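Local coordinates for protein glucokinase (Leishmania braziliensis MHOM/BR/75/M2904, PDB 6EDI) that probably phosphorylates D-glucose with ATP as the phosphate donor, as a dimeric glucokinase of the actin-like ATPase clan, at residues C205-P210 with V347-N352; Y177-W182 with R392-V397. One frame throughout, in Å; residues are numbered along the deposited sequence.

Contact 1: residues C205-P210 with V347-N352; sequences CMVVAP and VLMGDN
The flat groups of this contact are the peptide units of two parallel strands, joined through their C=O and N-H groups, while the side chains take the two faces of the sheet: V207 and V347 lie on one, V208 and L348 on the other. V347 straddles V207: its N donates to M206 O (2.8 Å) and its O accepts V208 N (3.0 Å), the latter bond almost perfectly straight at 177°. V208 O then accepts M349 N at 3.0 Å, which carries the pairing one residue beyond the strand ending at L348. On the V207 face the M349 chain, with CG in the crowded position between N and the carbonyl carbon (chi1 77°) and extended beyond it, crosses V207 obliquely and sets SD 3.6 Å from V207 CG1. C205 SG meets V347 CG2 at 3.6 Å. Helix 157-170 packs over V207 and M349, and helix 317-341 over V208 and L348.

Past M349 the pairing loosens. M349 O is buried with no hydrogen-bonding partner in the model and, across the contact, meets C-H groups, A209 CA at 3.2 Å being the nearest. G350, whose backbone angles by themselves call for glycine, is the N-cap of the helix beginning at D351. A water links the two ends, donating to P210 O (2.9 Å) and accepting from N352 N (2.8 Å). Strand 205-210 turns tightly into antiparallel strand 214-222 beside a parallel strand leading to a glycine N-cap, consistent with the nucleotide-binding sheet of actin-like ATPases, where these turns probably border the ATP cleft.

Contact 2: residues Y177-W182 with R392-V397; sequences YFKVMW and RQVSSV
F178 and Q393 form the non-hydrogen-bonded pair of two antiparallel strands and cross obliquely on one face of the sheet. Q393 CG, anti to its backbone N (chi1 -166°), rides over one face of the F178 ring toward the rim, 4.1 Å from the ring centroid in a CH-pi contact. The extended glutamine places its amide plane 30° from that of the ring. Both amide ends are engaged: NE2 donates to S395 O at 2.9 Å, bracing the turn that follows the strand, and OE1 is bonded to G350 N.

Y177 lies across V397 at about a right angle, CE2 being 3.7 Å from V397 CB, with S396 O at the ring edge and the hydroxyl bonded to V16 N. Farther along strand 178-182, past K179, M181 and R392 also cross at about a right angle. M181 SD lies 3.3 Å from R392 CG; the bend at chi3 (49°) turns only the terminal methyl CE. K179 keeps to the same face as R392 but crosses V394 obliquely, CG 3.7 Å from V394 CG1, before its end turns away.

The backbone fixes these positions. K179 N donates to R392 O (2.8 Å) and K179 O accepts R392 N, the hydrogen-bonded pair. Y177 O takes V394 N at 2.8 Å and, weakly, S395 N at 3.4 Å, so one carbonyl grips the start of the turn.

A classic beta bulge sets M181 and W182 together opposite F390, and the W182 ring packs against helix 363-373. R392 touches helix 357-361, with a long, weak ion pair to E361, while F178 and M181 reach strand 345-348. Strand 178-182 is the outermost strand of its sheet within the chain.

In the fold
Contacts 1 and 2 belong to one mixed sheet, ordered 178-182, 389-393, 345-348, 205-210, and their centres are about 9 Å apart. Strands 345-348 and 389-393 join them: L348 O lies 2.9 Å from Q393 N, a probable hydrogen bond. Q393 OE1, 2.9 Å from G350 N, gives the N-cap residue of contact 1 a side-chain partner from contact 2. F178 packs onto V347, F178 CE2 to V347 CG1 at 3.3 Å, continuing the apolar layer from one contact into the other. The C-terminal ends of strands 205-210 and 345-348 probably border the nucleotide cleft, as in actin-like relatives, while contact 2 forms the edge of the sheet within the chain.

Contact 1: residues C205-P210 with V347-N352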
loop_
_atom_site.group_PDB
_atom_site.type_symbol
_atom_site.label_atom_id
_atom_site.label_comp_id
_atom_site.label_asym_id
_atom_site.label_seq_id
_atom_site.Cartn_x
_atom_site.Cartn_y
_atom_site.Cartn_z
ATOM N N CYS A 205 8.061 5.297 -3.541
ATOM C CA CYS A 205 8.229 5.038 -4.957
ATOM C C CYS A 205 7.205 3.976 -5.380
ATOM O O CYS A 205 7.231 2.839 -4.898
ATOM C CB CYS A 205 9.656 4.562 -5.223
ATOM S SG CYS A 205 9.939 4.121 -6.926
ATOM N N MET A 206 6.297 4.347 -6.271
ATOM C CA MET A 206 5.329 3.402 -6.819
ATOM C C MET A 206 5.907 2.768 -8.078
ATOM O O MET A 206 6.321 3.471 -9.006
ATOM C CB MET A 206 3.995 4.105 -7.110
ATOM C CG MET A 206 2.956 3.204 -7.748
ATOM S SD MET A 206 2.412 1.914 -6.623
ATOM C CE MET A 206 1.940 0.670 -7.821
ATOM N N VAL A 207 5.954 1.440 -8.098
ATOM C CA VAL A 207 6.589 0.720 -9.209
ATOM C C VAL A 207 5.552 -0.062 -9.999
ATOM O O VAL A 207 4.794 -0.850 -9.422
ATOM C CB VAL A 207 7.641 -0.249 -8.701
ATOM C CG1 VAL A 207 8.344 -0.924 -9.859
ATOM C CG2 VAL A 207 8.649 0.486 -7.793
ATOM N N VAL A 208 5.511 0.170 -11.309
ATOM C CA VAL A 208 4.636 -0.579 -12.213
ATOM C C VAL A 208 5.487 -1.163 -13.345
ATOM O O VAL A 208 6.414 -0.504 -13.792
ATOM C CB VAL A 208 3.531 0.337 -12.772
ATOM C CG1 VAL A 208 2.739 -0.366 -13.851
ATOM C CG2 VAL A 208 2.607 0.757 -11.656
ATOM N N ALA A 209 5.193 -2.390 -13.785
ATOM C CA ALA A 209 5.999 -3.060 -14.825
ATOM C C ALA A 209 5.119 -3.790 -15.821
ATOM O O ALA A 209 4.658 -4.909 -15.561
ATOM C CB ALA A 209 6.981 -4.022 -14.207
ATOM N N PRO A 210 4.877 -3.169 -16.976
ATOM C CA PRO A 210 4.019 -3.867 -17.941
ATOM C C PRO A 210 4.780 -4.933 -18.710
ATOM O O PRO A 210 5.997 -4.843 -18.853
ATOM C CB PRO A 210 3.566 -2.745 -18.889
ATOM C CG PRO A 210 4.612 -1.672 -18.760
ATOM C CD PRO A 210 5.155 -1.770 -17.360
ATOM N N VAL A 347 7.804 4.776 -10.932
ATOM C CA VAL A 347 8.739 4.168 -11.871
ATOM C C VAL A 347 8.027 3.201 -12.805
ATOM O O VAL A 347 7.308 2.295 -12.364
ATOM C CB VAL A 347 9.835 3.405 -11.134
ATOM C CG1 VAL A 347 10.621 2.527 -12.124
ATOM C CG2 VAL A 347 10.756 4.365 -10.396
ATOM N N LEU A 348 8.241 3.384 -14.105
ATOM C CA LEU A 348 7.703 2.461 -15.096
ATOM C C LEU A 348 8.870 1.614 -15.562
ATOM O O LEU A 348 9.866 2.150 -16.057
ATOM C CB LEU A 348 7.085 3.226 -16.274
ATOM C CG LEU A 348 5.697 3.866 -16.155
ATOM C CD1 LEU A 348 5.639 4.849 -15.022
ATOM C CD2 LEU A 348 5.298 4.553 -17.483
ATOM N N MET A 349 8.774 0.298 -15.395
ATOM C CA MET A 349 9.934 -0.546 -15.676
ATOM C C MET A 349 9.611 -1.886 -16.333
ATOM O O MET A 349 8.461 -2.162 -16.698
ATOM C CB MET A 349 10.748 -0.732 -14.392
ATOM C CG MET A 349 10.172 -1.720 -13.388
ATOM S SD MET A 349 11.178 -1.732 -11.882
ATOM C CE MET A 349 10.929 -3.378 -11.266
ATOM N N GLY A 350 10.639 -2.709 -16.524
ATOM C CA GLY A 350 10.461 -3.985 -17.201
ATOM C C GLY A 350 10.984 -3.985 -18.632
ATOM O O GLY A 350 11.186 -2.916 -19.229
ATOM N N ASP A 351 11.192 -5.181 -19.174
ATOM C CA ASP A 351 11.735 -5.355 -20.530
ATOM C C ASP A 351 10.939 -4.610 -21.614
ATOM O O ASP A 351 11.524 -3.961 -22.489
ATOM C CB ASP A 351 11.821 -6.847 -20.882
ATOM C CG ASP A 351 12.662 -7.638 -19.901
ATOM O OD1 ASP A 351 13.730 -7.139 -19.481
ATOM O OD2 ASP A 351 12.252 -8.767 -19.550
ATOM N N ASN A 352 9.611 -4.699 -21.547
ATOM C CA ASN A 352 8.754 -3.982 -22.482
ATOM C C ASN A 352 8.925 -2.477 -22.465
ATOM O O ASN A 352 8.952 -1.851 -23.512
ATOM C CB ASN A 352 7.282 -4.347 -22.293
ATOM C CG ASN A 352 6.895 -5.606 -23.053
ATOM O OD1 ASN A 352 6.153 -6.445 -22.543
ATOM N ND2 ASN A 352 7.403 -5.746 -24.284
HETATM O O HOH W 1 8.213 -6.486 -19.861
#

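Contact 2: residues Y177-W182 with R392-V397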
loop_
_atom_site.group_PDB
_atom_site.type_symbol
_atom_site.label_atom_id
_atom_site.label_comp_id
_atom_site.label_asym_id
_atom_site.label_seq_id
_atom_site.Cartn_x
_atom_site.Cartn_y
_atom_site.Cartn_z
ATOM N N TYR A 177 20.244 3.732 -15.377
ATOM C CA TYR A 177 19.259 2.701 -15.694
ATOM C C TYR A 177 17.859 3.252 -15.914
ATOM O O TYR A 177 17.003 2.590 -16.506
ATOM C CB TYR A 177 19.262 1.609 -14.612
ATOM C CG TYR A 177 20.552 0.835 -14.606
ATOM C CD1 TYR A 177 21.671 1.335 -13.963
ATOM C CD2 TYR A 177 20.665 -0.372 -15.273
ATOM C CE1 TYR A 177 22.866 0.648 -13.970
ATOM C CE2 TYR A 177 21.864 -1.070 -15.291
ATOM C CZ TYR A 177 22.961 -0.550 -14.639
ATOM O OH TYR A 177 24.164 -1.230 -14.637
ATOM N N PHE A 178 17.640 4.474 -15.439
ATOM C CA PHE A 178 16.333 5.101 -15.484
ATOM C C PHE A 178 16.453 6.537 -15.970
ATOM O O PHE A 178 17.463 7.195 -15.712
ATOM C CB PHE A 178 15.693 5.040 -14.087
ATOM C CG PHE A 178 15.248 3.662 -13.707
ATOM C CD1 PHE A 178 16.138 2.751 -13.158
ATOM C CD2 PHE A 178 13.949 3.258 -13.955
ATOM C CE1 PHE A 178 15.733 1.465 -12.821
ATOM C CE2 PHE A 178 13.537 1.972 -13.636
ATOM C CZ PHE A 178 14.425 1.072 -13.067
ATOM N N LYS A 179 15.427 7.013 -16.670
ATOM C CA LYS A 179 15.394 8.383 -17.190
ATOM C C LYS A 179 14.135 9.067 -16.701
ATOM O O LYS A 179 13.109 8.407 -16.501
ATOM C CB LYS A 179 15.376 8.385 -18.723
ATOM C CG LYS A 179 16.719 8.238 -19.374
ATOM C CD LYS A 179 16.885 9.289 -20.468
ATOM C CE LYS A 179 18.358 9.642 -20.693
ATOM N NZ LYS A 179 18.535 11.055 -21.174
ATOM N N VAL A 180 14.192 10.386 -16.557
ATOM C CA VAL A 180 13.041 11.139 -16.089
ATOM C C VAL A 180 12.037 11.319 -17.203
ATOM O O VAL A 180 12.384 11.780 -18.288
ATOM C CB VAL A 180 13.452 12.516 -15.562
ATOM C CG1 VAL A 180 12.227 13.337 -15.168
ATOM C CG2 VAL A 180 14.372 12.342 -14.387
ATOM N N MET A 181 10.797 10.926 -16.953
ATOM C CA MET A 181 9.735 11.253 -17.890
ATOM C C MET A 181 9.305 12.694 -17.635
ATOM O O MET A 181 9.231 13.508 -18.566
ATOM C CB MET A 181 8.563 10.289 -17.741
ATOM C CG MET A 181 8.938 8.869 -18.059
ATOM S SD MET A 181 7.696 7.606 -17.703
ATOM C CE MET A 181 6.253 8.333 -18.483
ATOM N N TRP A 182 9.017 12.999 -16.367
ATOM C CA TRP A 182 8.721 14.356 -15.942
ATOM C C TRP A 182 8.922 14.546 -14.443
ATOM O O TRP A 182 8.732 13.626 -13.638
ATOM C CB TRP A 182 7.320 14.794 -16.370
ATOM C CG TRP A 182 6.208 13.917 -15.874
ATOM C CD1 TRP A 182 5.704 13.864 -14.601
ATOM C CD2 TRP A 182 5.439 12.990 -16.651
ATOM N NE1 TRP A 182 4.680 12.947 -14.541
ATOM C CE2 TRP A 182 4.494 12.401 -15.789
ATOM C CE3 TRP A 182 5.461 12.601 -17.995
ATOM C CZ2 TRP A 182 3.577 11.440 -16.229
ATOM C CZ3 TRP A 182 4.546 11.653 -18.436
ATOM C CH2 TRP A 182 3.612 11.088 -17.559
ATOM N N ARG A 392 11.393 6.179 -16.055
ATOM C CA ARG A 392 11.270 5.108 -17.034
ATOM C C ARG A 392 12.558 4.314 -17.075
ATOM O O ARG A 392 13.621 4.907 -17.223
ATOM C CB ARG A 392 11.196 5.750 -18.401
ATOM C CG ARG A 392 9.944 5.607 -19.131
ATOM C CD ARG A 392 10.113 6.463 -20.349
ATOM N NE ARG A 392 11.243 5.980 -21.118
ATOM C CZ ARG A 392 12.068 6.757 -21.802
ATOM N NH1 ARG A 392 11.872 8.061 -21.816
ATOM N NH2 ARG A 392 13.071 6.218 -22.474
ATOM N N GLN A 393 12.479 2.988 -17.018
ATOM C CA GLN A 393 13.676 2.171 -17.212
ATOM C C GLN A 393 14.170 2.260 -18.658
ATOM O O GLN A 393 13.377 2.152 -19.590
ATOM C CB GLN A 393 13.404 0.708 -16.855
ATOM C CG GLN A 393 14.694 -0.084 -16.708
ATOM C CD GLN A 393 14.482 -1.527 -16.327
ATOM O OE1 GLN A 393 13.375 -1.936 -15.970
ATOM N NE2 GLN A 393 15.554 -2.327 -16.426
ATOM N N VAL A 394 15.482 2.437 -18.841
ATOM C CA VAL A 394 16.069 2.490 -20.183
ATOM C C VAL A 394 17.145 1.436 -20.424
ATOM O O VAL A 394 17.444 1.113 -21.577
ATOM C CB VAL A 394 16.638 3.883 -20.508
ATOM C CG1 VAL A 394 15.531 4.924 -20.503
ATOM C CG2 VAL A 394 17.744 4.268 -19.517
ATOM N N SER A 395 17.751 0.920 -19.355
ATOM C CA SER A 395 18.827 -0.067 -19.499
ATOM C C SER A 395 18.423 -1.365 -18.824
ATOM O O SER A 395 17.997 -1.359 -17.660
ATOM C CB SER A 395 20.134 0.432 -18.863
ATOM O OG SER A 395 20.415 1.787 -19.176
ATOM N N SER A 396 18.563 -2.476 -19.537
ATOM C CA SER A 396 18.234 -3.778 -18.973
ATOM C C SER A 396 19.212 -4.138 -17.863
ATOM O O SER A 396 20.359 -3.690 -17.863
ATOM C CB SER A 396 18.249 -4.852 -20.060
ATOM O OG SER A 396 17.186 -4.641 -20.965
ATOM N N VAL A 397 18.752 -4.939 -16.911
ATOM C CA VAL A 397 19.569 -5.300 -15.757
ATOM C C VAL A 397 18.860 -6.399 -15.004
ATOM O O VAL A 397 17.650 -6.554 -15.138
ATOM C CB VAL A 397 19.836 -4.078 -14.839
ATOM C CG1 VAL A 397 18.582 -3.676 -14.069
ATOM C CG2 VAL A 397 20.987 -4.369 -13.884
#